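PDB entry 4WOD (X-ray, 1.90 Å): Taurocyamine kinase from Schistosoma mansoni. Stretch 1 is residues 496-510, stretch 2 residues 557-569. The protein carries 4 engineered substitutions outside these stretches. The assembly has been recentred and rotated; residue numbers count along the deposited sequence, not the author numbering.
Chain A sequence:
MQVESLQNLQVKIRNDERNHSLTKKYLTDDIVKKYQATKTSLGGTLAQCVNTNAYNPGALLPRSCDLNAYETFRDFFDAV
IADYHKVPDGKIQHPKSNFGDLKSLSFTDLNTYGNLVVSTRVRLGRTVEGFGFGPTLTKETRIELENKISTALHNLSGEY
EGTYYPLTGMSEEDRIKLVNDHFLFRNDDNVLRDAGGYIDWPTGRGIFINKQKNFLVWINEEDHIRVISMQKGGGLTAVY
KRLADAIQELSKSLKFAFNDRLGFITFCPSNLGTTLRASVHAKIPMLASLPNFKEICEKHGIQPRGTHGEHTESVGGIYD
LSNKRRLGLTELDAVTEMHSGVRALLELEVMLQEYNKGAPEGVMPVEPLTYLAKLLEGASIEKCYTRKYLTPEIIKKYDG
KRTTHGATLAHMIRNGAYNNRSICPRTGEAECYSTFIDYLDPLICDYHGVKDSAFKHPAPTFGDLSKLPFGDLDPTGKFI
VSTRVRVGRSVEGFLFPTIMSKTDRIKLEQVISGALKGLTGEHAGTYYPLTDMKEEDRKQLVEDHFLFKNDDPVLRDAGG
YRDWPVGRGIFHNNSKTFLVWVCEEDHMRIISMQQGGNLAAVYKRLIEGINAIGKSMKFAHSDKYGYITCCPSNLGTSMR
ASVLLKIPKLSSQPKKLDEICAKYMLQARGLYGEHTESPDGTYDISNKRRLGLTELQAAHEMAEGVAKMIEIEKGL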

ATOM      1  N   PHE A 496      -4.849  -8.366  20.618  1.00 13.25           N
ATOM      2  CA  PHE A 496      -5.779  -8.382  19.467  1.00 17.83           C
ATOM      3  C   PHE A 496      -5.048  -8.394  18.118  1.00 16.44           C
ATOM      4  O   PHE A 496      -3.843  -8.134  18.076  1.00 16.21           O
ATOM      5  N   PRO A 497      -5.763  -8.710  16.996  1.00 15.11           N
ATOM      6  CA  PRO A 497      -5.047  -8.867  15.722  1.00 15.88           C
ATOM      7  C   PRO A 497      -4.395  -7.582  15.227  1.00 18.77           C
ATOM      8  O   PRO A 497      -3.694  -7.622  14.241  1.00 21.79           O
ATOM      9  N   THR A 498      -4.642  -6.468  15.904  1.00 17.54           N
ATOM     10  CA  THR A 498      -4.047  -5.193  15.526  1.00 18.01           C
ATOM     11  C   THR A 498      -2.539  -5.192  15.806  1.00 18.83           C
ATOM     12  O   THR A 498      -1.739  -4.932  14.909  1.00 18.35           O
ATOM     13  N   ILE A 499      -2.154  -5.526  17.042  1.00 17.74           N
ATOM     14  CA  ILE A 499      -0.793  -5.316  17.491  1.00 17.16           C
ATOM     15  C   ILE A 499      -0.073  -6.599  17.868  1.00 19.06           C
ATOM     16  O   ILE A 499       1.145  -6.585  18.066  1.00 22.94           O
ATOM     17  N   MET A 500      -0.806  -7.712  17.917  1.00 17.81           N
ATOM     18  CA  MET A 500      -0.250  -8.963  18.417  1.00 17.03           C
ATOM     19  C   MET A 500       0.954  -9.392  17.579  1.00 18.49           C
ATOM     20  O   MET A 500       1.089  -9.011  16.404  1.00 19.52           O
ATOM     21  N   SER A 501       1.828 -10.173  18.191  1.00 15.27           N
ATOM     22  CA  SER A 501       3.061 -10.584  17.523  1.00 22.57           C
ATOM     23  C   SER A 501       2.770 -11.757  16.607  1.00 21.45           C
ATOM     24  O   SER A 501       1.663 -12.315  16.639  1.00 17.28           O
ATOM     25  N   LYS A 502       3.763 -12.116  15.796  1.00 17.51           N
ATOM     26  CA  LYS A 502       3.646 -13.260  14.882  1.00 17.74           C
ATOM     27  C   LYS A 502       3.522 -14.565  15.661  1.00 21.25           C
ATOM     28  O   LYS A 502       2.708 -15.424  15.320  1.00 20.44           O
ATOM     29  N   THR A 503       4.332 -14.708  16.707  1.00 17.72           N
ATOM     30  CA  THR A 503       4.243 -15.879  17.580  1.00 21.51           C
ATOM     31  C   THR A 503       2.876 -15.946  18.284  1.00 24.12           C
ATOM     32  O   THR A 503       2.313 -17.038  18.444  1.00 23.47           O
ATOM     33  N   ASP A 504       2.349 -14.786  18.689  1.00 20.47           N
ATOM     34  CA  ASP A 504       0.992 -14.677  19.237  1.00 21.90           C
ATOM     35  C   ASP A 504      -0.020 -15.265  18.262  1.00 19.81           C
ATOM     36  O   ASP A 504      -0.863 -16.061  18.661  1.00 17.50           O
ATOM     37  N   ARG A 505       0.077 -14.867  16.994  1.00 17.68           N
ATOM     38  CA  ARG A 505      -0.866 -15.315  15.970  1.00 17.97           C
ATOM     39  C   ARG A 505      -0.811 -16.814  15.770  1.00 20.46           C
ATOM     40  O   ARG A 505      -1.856 -17.464  15.644  1.00 18.94           O
ATOM     41  N   ILE A 506       0.415 -17.350  15.747  1.00 21.44           N
ATOM     42  CA  ILE A 506       0.640 -18.779  15.570  1.00 21.55           C
ATOM     43  C   ILE A 506       0.034 -19.557  16.727  1.00 21.33           C
ATOM     44  O   ILE A 506      -0.611 -20.598  16.529  1.00 17.69           O
ATOM     45  N   LYS A 507       0.238 -19.063  17.944  1.00 16.54           N
ATOM     46  CA  LYS A 507      -0.330 -19.749  19.092  1.00 17.97           C
ATOM     47  C   LYS A 507      -1.858 -19.620  19.091  1.00 18.30           C
ATOM     48  O   LYS A 507      -2.556 -20.600  19.359  1.00 18.42           O
ATOM     49  N   LEU A 508      -2.369 -18.432  18.751  1.00 17.24           N
ATOM     50  CA  LEU A 508      -3.816 -18.198  18.688  1.00 17.59           C
ATOM     51  C   LEU A 508      -4.459 -19.183  17.722  1.00 18.36           C
ATOM     52  O   LEU A 508      -5.523 -19.754  17.998  1.00 17.42           O
ATOM     53  N   GLU A 509      -3.788 -19.387  16.595  1.00 17.74           N
ATOM     54  CA  GLU A 509      -4.344 -20.213  15.529  1.00 19.16           C
ATOM     55  C   GLU A 509      -4.369 -21.678  15.972  1.00 18.50           C
ATOM     56  O   GLU A 509      -5.304 -22.416  15.651  1.00 17.84           O
ATOM     57  N   GLN A 510      -3.357 -22.086  16.731  1.00 15.90           N
ATOM     58  CA  GLN A 510      -3.322 -23.448  17.276  1.00 20.09           C
ATOM     59  C   GLN A 510      -4.470 -23.703  18.253  1.00 19.69           C
ATOM     60  O   GLN A 510      -5.110 -24.771  18.209  1.00 18.21           O
ATOM     61  N   ASP A 557      -3.948  -0.086   8.629  1.00 21.01           N
ATOM     62  CA  ASP A 557      -3.238   0.924   9.409  1.00 21.98           C
ATOM     63  C   ASP A 557      -3.418   0.737  10.931  1.00 25.01           C
ATOM     64  O   ASP A 557      -2.650   1.290  11.732  1.00 21.82           O
ATOM     65  N   ALA A 558      -4.410  -0.063  11.323  1.00 19.84           N
ATOM     66  CA  ALA A 558      -4.507  -0.546  12.696  1.00 18.86           C
ATOM     67  C   ALA A 558      -3.514  -1.679  12.966  1.00 21.02           C
ATOM     68  O   ALA A 558      -3.277  -2.039  14.115  1.00 17.91           O
ATOM     69  N   GLY A 559      -2.957  -2.254  11.902  1.00 17.74           N
ATOM     70  CA  GLY A 559      -1.934  -3.274  12.036  1.00 17.88           C
ATOM     71  C   GLY A 559      -2.449  -4.684  11.788  1.00 18.12           C
ATOM     72  O   GLY A 559      -1.748  -5.662  12.030  1.00 21.29           O
ATOM     73  N   GLY A 560      -3.679  -4.791  11.297  1.00 21.83           N
ATOM     74  CA  GLY A 560      -4.355  -6.073  11.190  1.00 23.14           C
ATOM     75  C   GLY A 560      -3.869  -7.003  10.083  1.00 25.86           C
ATOM     76  O   GLY A 560      -4.339  -8.138   9.988  1.00 22.47           O
ATOM     77  N   TYR A 561      -2.944  -6.531   9.245  1.00 22.30           N
ATOM     78  CA  TYR A 561      -2.377  -7.347   8.177  1.00 21.96           C
ATOM     79  C   TYR A 561      -0.890  -7.563   8.376  1.00 24.51           C
ATOM     80  O   TYR A 561      -0.181  -8.021   7.473  1.00 18.96           O
ATOM     81  N   ARG A 562      -0.393  -7.233   9.559  1.00 20.21           N
ATOM     82  CA  ARG A 562       1.016  -7.464   9.814  1.00 20.62           C
ATOM     83  C   ARG A 562       1.360  -8.962   9.827  1.00 21.12           C
ATOM     84  O   ARG A 562       0.525  -9.791  10.189  1.00 21.10           O
ATOM     85  N   ASP A 563       2.597  -9.291   9.445  1.00 19.13           N
ATOM     86  CA  ASP A 563       3.105 -10.669   9.374  1.00 21.24           C
ATOM     87  C   ASP A 563       2.188 -11.592   8.567  1.00 23.01           C
ATOM     88  O   ASP A 563       1.918 -12.742   8.941  1.00 20.81           O
ATOM     89  N   TRP A 564       1.761 -11.063   7.431  1.00 24.36           N
ATOM     90  CA  TRP A 564       0.801 -11.704   6.545  1.00 23.12           C
ATOM     91  C   TRP A 564       1.388 -12.953   5.877  1.00 26.33           C
ATOM     92  O   TRP A 564       2.564 -12.967   5.474  1.00 28.05           O
ATOM     93  N   PRO A 565       0.589 -14.028   5.788  1.00 26.66           N
ATOM     94  CA  PRO A 565      -0.773 -14.187   6.304  1.00 22.15           C
ATOM     95  C   PRO A 565      -0.810 -15.124   7.509  1.00 22.40           C
ATOM     96  O   PRO A 565      -1.755 -15.902   7.651  1.00 19.29           O
ATOM     97  N   VAL A 566       0.218 -15.065   8.352  1.00 21.09           N
ATOM     98  CA  VAL A 566       0.409 -16.052   9.409  1.00 21.93           C
ATOM     99  C   VAL A 566      -0.729 -16.036  10.431  1.00 18.26           C
ATOM    100  O   VAL A 566      -1.167 -14.975  10.873  1.00 20.45           O
ATOM    101  N   GLY A 567      -1.198 -17.223  10.797  1.00 19.37           N
ATOM    102  CA  GLY A 567      -2.252 -17.383  11.783  1.00 20.19           C
ATOM    103  C   GLY A 567      -3.660 -17.014  11.337  1.00 22.06           C
ATOM    104  O   GLY A 567      -4.584 -17.020  12.164  1.00 20.01           O
ATOM    105  N   ARG A 568      -3.832 -16.683  10.053  1.00 20.21           N
ATOM    106  CA  ARG A 568      -5.148 -16.379   9.496  1.00 19.75           C
ATOM    107  C   ARG A 568      -5.735 -17.573   8.744  1.00 19.70           C
ATOM    108  O   ARG A 568      -4.998 -18.363   8.161  1.00 18.80           O
ATOM    109  N   GLY A 569      -7.063 -17.680   8.726  1.00 21.20           N
ATOM    110  CA  GLY A 569      -7.694 -18.760   7.986  1.00 20.49           C
ATOM    111  C   GLY A 569      -9.206 -18.693   8.017  1.00 23.25           C
ATOM    112  O   GLY A 569      -9.793 -17.872   8.716  1.00 17.65           O
TER

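The contact between the two stretches is built around three arginines, whose guanidinium groups draw largely on backbone carbonyls. Arg 505, on the first helical turns of stretch 1, points toward stretch 2 with chi1 m and chi2 and chi3 both t. This extended chain carries its guanidinium back to its own stretch, where Arg 505 NH2 donates to Pro 497 O at 3.0 Å and Arg 505 NH1 adds a weak bond to that oxygen at 3.2 Å. Arg 505 NE donates a hydrogen bond to water 1 at 2.8 Å.

One face of this group is covered by Arg 568, stacked with centres 3.6 Å apart and planes at 10°. The CA-to-CB bond of Arg 568 points away from stretch 1, but its m, p, t conformation brings the end back. Although the charges are alike, each group has acceptors of its own: Arg 568 NH2 donates to Arg 562 O at 2.6 Å and to Gly 560 O at 3.1 Å, while Arg 568 NH1 reaches Val 566 O at 3.0 Å.

Arg 562 (m, t, m) points toward stretch 1 and links the stretches directly. Arg 562 NE donates to Gly 559 O at 3.1 Å within its own loop and, weakly, to Thr 498 O at 3.2 Å. The bond from Arg 562 NH2 to Met 500 O is very short at 2.4 Å, and because NH2 also crowds Ile 499, its modelled position is less certain. Arg 562 NH1 is satisfied elsewhere in the structure.

Water 1 ties the centre together, accepting from Arg 505 NE and donating to Met 500 O at 2.9 Å and to Asp 563 OD2 at 2.6 Å. Asp 563 (chi1 m) points toward the helix start, and Asp 563 OD2 also accepts from water 2 at 2.7 Å; that water accepts from Lys 502 N at 3.2 Å. The Lys 502 side chain starts toward stretch 2, but its end leads away.

Farther along the helix, Ile 506 CG1 packs on Val 566 CG1 at 3.5 Å, with Val 566 in the t rotamer. Gly 567 sits against the helix backbone at positive phi, where a CB would clash with Arg 505 O. Water 3 donates to Arg 505 O at 2.9 Å and to Gly 567 O at 2.8 Å. Glu 509 (t, t) also points inward: Glu 509 OE1 accepts from water 5 at 2.9 Å, which accepts from Gly 567 N at 2.9 Å, and water 4 joins Glu 509 OE2 at 3.0 Å to Arg 568 O at 2.8 Å.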

ATOM      1  CB  PHE A 496      -6.730  -7.184  19.569  1.00 17.97           C
ATOM      2  CG  PHE A 496      -7.700  -7.289  20.697  1.00 16.10           C
ATOM      3  CD1 PHE A 496      -7.838  -8.481  21.413  1.00 16.61           C
ATOM      4  CD2 PHE A 496      -8.483  -6.194  21.056  1.00 19.74           C
ATOM      5  CE1 PHE A 496      -8.759  -8.577  22.456  1.00 15.08           C
ATOM      6  CE2 PHE A 496      -9.383  -6.282  22.087  1.00 17.03           C
ATOM      7  CZ  PHE A 496      -9.522  -7.479  22.793  1.00 18.29           C
ATOM      8  CB  PRO A 497      -6.139  -9.330  14.735  1.00 14.90           C
ATOM      9  CG  PRO A 497      -7.193  -9.988  15.620  1.00 18.12           C
ATOM     10  CD  PRO A 497      -7.172  -9.157  16.908  1.00 18.24           C
ATOM     11  CB  THR A 498      -4.720  -4.022  16.281  1.00 17.42           C
ATOM     12  OG1 THR A 498      -4.861  -4.373  17.659  1.00 20.81           O
ATOM     13  CG2 THR A 498      -6.106  -3.681  15.689  1.00 19.44           C
ATOM     14  CB  ILE A 499      -0.757  -4.319  18.708  1.00 15.37           C
ATOM     15  CG1 ILE A 499      -1.344  -4.951  19.983  1.00 16.05           C
ATOM     16  CG2 ILE A 499      -1.501  -3.067  18.352  1.00 19.05           C
ATOM     17  CD1 ILE A 499      -1.136  -4.086  21.244  1.00 13.65           C
ATOM     18  CB  MET A 500      -1.311 -10.077  18.427  1.00 13.25           C
ATOM     19  CG  MET A 500      -1.736 -10.476  17.039  1.00 17.18           C
ATOM     20  SD  MET A 500      -3.250 -11.453  17.067  1.00 20.22           S
ATOM     21  CE  MET A 500      -2.779 -12.831  18.096  1.00 13.96           C
ATOM     22  CB  SER A 501       4.142 -10.955  18.529  1.00 15.21           C
ATOM     23  OG  SER A 501       3.922 -12.240  19.103  1.00 18.92           O
ATOM     24  CB  LYS A 502       4.843 -13.312  13.941  1.00 19.33           C
ATOM     25  CG  LYS A 502       4.799 -14.447  12.914  1.00 26.52           C
ATOM     26  CD  LYS A 502       5.894 -14.292  11.875  1.00 28.59           C
ATOM     27  CE  LYS A 502       6.841 -15.469  11.913  1.00 34.98           C
ATOM     28  NZ  LYS A 502       7.841 -15.398  10.807  1.00 42.85           N
ATOM     29  CB  THR A 503       5.394 -15.882  18.616  1.00 23.24           C
ATOM     30  OG1 THR A 503       6.635 -16.047  17.925  1.00 32.45           O
ATOM     31  CG2 THR A 503       5.233 -17.017  19.614  1.00 23.29           C
ATOM     32  CB  ASP A 504       0.601 -13.214  19.532  1.00 20.32           C
ATOM     33  CG  ASP A 504       1.411 -12.589  20.654  1.00 22.22           C
ATOM     34  OD1 ASP A 504       1.989 -13.357  21.458  1.00 22.36           O
ATOM     35  OD2 ASP A 504       1.445 -11.320  20.743  1.00 20.11           O
ATOM     36  CB  ARG A 505      -0.601 -14.637  14.635  1.00 18.19           C
ATOM     37  CG  ARG A 505      -0.784 -13.133  14.626  1.00 19.95           C
ATOM     38  CD  ARG A 505      -0.937 -12.617  13.198  1.00 18.15           C
ATOM     39  NE  ARG A 505      -0.678 -11.183  13.141  1.00 21.06           N
ATOM     40  CZ  ARG A 505      -1.613 -10.241  13.192  1.00 18.58           C
ATOM     41  NH1 ARG A 505      -2.895 -10.564  13.283  1.00 20.36           N
ATOM     42  NH2 ARG A 505      -1.261  -8.969  13.138  1.00 19.26           N
ATOM     43  CB  ILE A 506       2.154 -19.112  15.457  1.00 20.06           C
ATOM     44  CG1 ILE A 506       2.748 -18.471  14.205  1.00 23.92           C
ATOM     45  CG2 ILE A 506       2.381 -20.608  15.448  1.00 27.16           C
ATOM     46  CD1 ILE A 506       4.272 -18.557  14.140  1.00 24.12           C
ATOM     47  CB  LYS A 507       0.260 -19.223  20.406  1.00 13.03           C
ATOM     48  CG  LYS A 507      -0.388 -19.901  21.628  1.00 25.63           C
ATOM     49  CD  LYS A 507       0.559 -20.038  22.817  1.00 36.41           C
ATOM     50  CE  LYS A 507      -0.025 -20.973  23.872  1.00 38.36           C
ATOM     51  NZ  LYS A 507       0.896 -21.162  25.031  1.00 47.94           N
ATOM     52  CB  LEU A 508      -4.137 -16.771  18.234  1.00 16.58           C
ATOM     53  CG  LEU A 508      -5.648 -16.505  18.140  1.00 19.19           C
ATOM     54  CD1 LEU A 508      -6.288 -16.543  19.525  1.00 17.00           C
ATOM     55  CD2 LEU A 508      -5.958 -15.196  17.445  1.00 16.51           C
ATOM     56  CB  GLU A 509      -3.539 -20.034  14.244  1.00 20.91           C
ATOM     57  CG  GLU A 509      -4.020 -20.901  13.079  1.00 18.70           C
ATOM     58  CD  GLU A 509      -3.085 -20.830  11.890  1.00 22.16           C
ATOM     59  OE1 GLU A 509      -1.846 -20.897  12.092  1.00 25.08           O
ATOM     60  OE2 GLU A 509      -3.579 -20.693  10.745  1.00 21.86           O
ATOM     61  CB  GLN A 510      -1.974 -23.723  17.966  1.00 21.79           C
ATOM     62  CG  GLN A 510      -0.802 -23.775  16.997  1.00 27.51           C
ATOM     63  CD  GLN A 510       0.556 -23.756  17.692  1.00 33.25           C
ATOM     64  OE1 GLN A 510       0.646 -23.584  18.910  1.00 36.20           O
ATOM     65  NE2 GLN A 510       1.621 -23.928  16.912  1.00 34.67           N
ATOM     66  CB  ASP A 557      -3.684   2.308   8.953  1.00 22.27           C
ATOM     67  CG  ASP A 557      -3.299   2.585   7.502  1.00 20.74           C
ATOM     68  OD1 ASP A 557      -2.418   1.872   6.991  1.00 23.93           O
ATOM     69  OD2 ASP A 557      -3.880   3.497   6.872  1.00 23.58           O
ATOM     70  CB  ALA A 558      -5.918  -1.014  12.991  1.00 17.11           C
ATOM     71  CB  TYR A 561      -2.617  -6.697   6.819  1.00 22.03           C
ATOM     72  CG  TYR A 561      -4.074  -6.485   6.504  1.00 26.35           C
ATOM     73  CD1 TYR A 561      -5.028  -7.429   6.865  1.00 23.70           C
ATOM     74  CD2 TYR A 561      -4.503  -5.334   5.848  1.00 23.58           C
ATOM     75  CE1 TYR A 561      -6.369  -7.236   6.562  1.00 26.18           C
ATOM     76  CE2 TYR A 561      -5.836  -5.126   5.554  1.00 23.36           C
ATOM     77  CZ  TYR A 561      -6.763  -6.077   5.909  1.00 23.65           C
ATOM     78  OH  TYR A 561      -8.086  -5.858   5.607  1.00 28.41           O
ATOM     79  CB  ARG A 562       1.413  -6.818  11.138  1.00 21.67           C
ATOM     80  CG  ARG A 562       1.578  -5.289  11.103  1.00 20.11           C
ATOM     81  CD  ARG A 562       1.862  -4.782  12.539  1.00 19.60           C
ATOM     82  NE  ARG A 562       1.043  -5.545  13.460  1.00 25.86           N
ATOM     83  CZ  ARG A 562       1.488  -6.363  14.404  1.00 23.79           C
ATOM     84  NH1 ARG A 562       2.786  -6.521  14.659  1.00 22.17           N
ATOM     85  NH2 ARG A 562       0.605  -7.012  15.113  1.00 17.94           N
ATOM     86  CB  ASP A 563       3.332 -11.224  10.778  1.00 20.28           C
ATOM     87  CG  ASP A 563       4.372 -10.436  11.530  1.00 24.96           C
ATOM     88  OD1 ASP A 563       5.500 -10.326  10.994  1.00 25.24           O
ATOM     89  OD2 ASP A 563       4.062  -9.915  12.630  1.00 24.53           O
ATOM     90  CB  TRP A 564       0.346 -10.684   5.507  1.00 24.81           C
ATOM     91  CG  TRP A 564      -0.774 -11.135   4.647  1.00 26.64           C
ATOM     92  CD1 TRP A 564      -0.694 -11.558   3.352  1.00 24.80           C
ATOM     93  CD2 TRP A 564      -2.155 -11.215   5.016  1.00 25.45           C
ATOM     94  NE1 TRP A 564      -1.945 -11.897   2.894  1.00 26.51           N
ATOM     95  CE2 TRP A 564      -2.858 -11.693   3.895  1.00 26.42           C
ATOM     96  CE3 TRP A 564      -2.862 -10.933   6.184  1.00 25.70           C
ATOM     97  CZ2 TRP A 564      -4.234 -11.888   3.907  1.00 24.73           C
ATOM     98  CZ3 TRP A 564      -4.229 -11.131   6.198  1.00 25.99           C
ATOM     99  CH2 TRP A 564      -4.903 -11.599   5.061  1.00 26.65           C
ATOM    100  CB  PRO A 565      -1.497 -14.824   5.117  1.00 24.24           C
ATOM    101  CG  PRO A 565      -0.406 -15.706   4.477  1.00 24.17           C
ATOM    102  CD  PRO A 565       0.965 -15.201   4.984  1.00 25.33           C
ATOM    103  CB  VAL A 566       1.765 -15.823  10.121  1.00 21.53           C
ATOM    104  CG1 VAL A 566       1.969 -16.826  11.236  1.00 20.77           C
ATOM    105  CG2 VAL A 566       2.889 -15.942   9.116  1.00 22.33           C
ATOM    106  CB  ARG A 568      -5.100 -15.192   8.527  1.00 21.36           C
ATOM    107  CG  ARG A 568      -4.991 -13.804   9.162  1.00 22.71           C
ATOM    108  CD  ARG A 568      -3.586 -13.534   9.655  1.00 20.82           C
ATOM    109  NE  ARG A 568      -3.349 -12.104   9.847  1.00 17.91           N
ATOM    110  CZ  ARG A 568      -2.147 -11.538   9.843  1.00 21.67           C
ATOM    111  NH1 ARG A 568      -1.057 -12.281   9.631  1.00 17.07           N
ATOM    112  NH2 ARG A 568      -2.040 -10.229  10.027  1.00 18.14           N
TER
HETATM  113  O   HOH W   1       1.710  -9.843  13.643  1.00 19.40           O
HETATM  114  O   HOH W   2       5.527  -9.587  14.833  1.00 22.88           O
HETATM  115  O   HOH W   3      -4.134 -15.991  14.702  1.00 17.88           O
HETATM  116  O   HOH W   4      -2.415 -19.425   8.309  1.00 21.00           O
HETATM  117  O   HOH W   5      -0.243 -19.853   9.970  1.00 22.57           O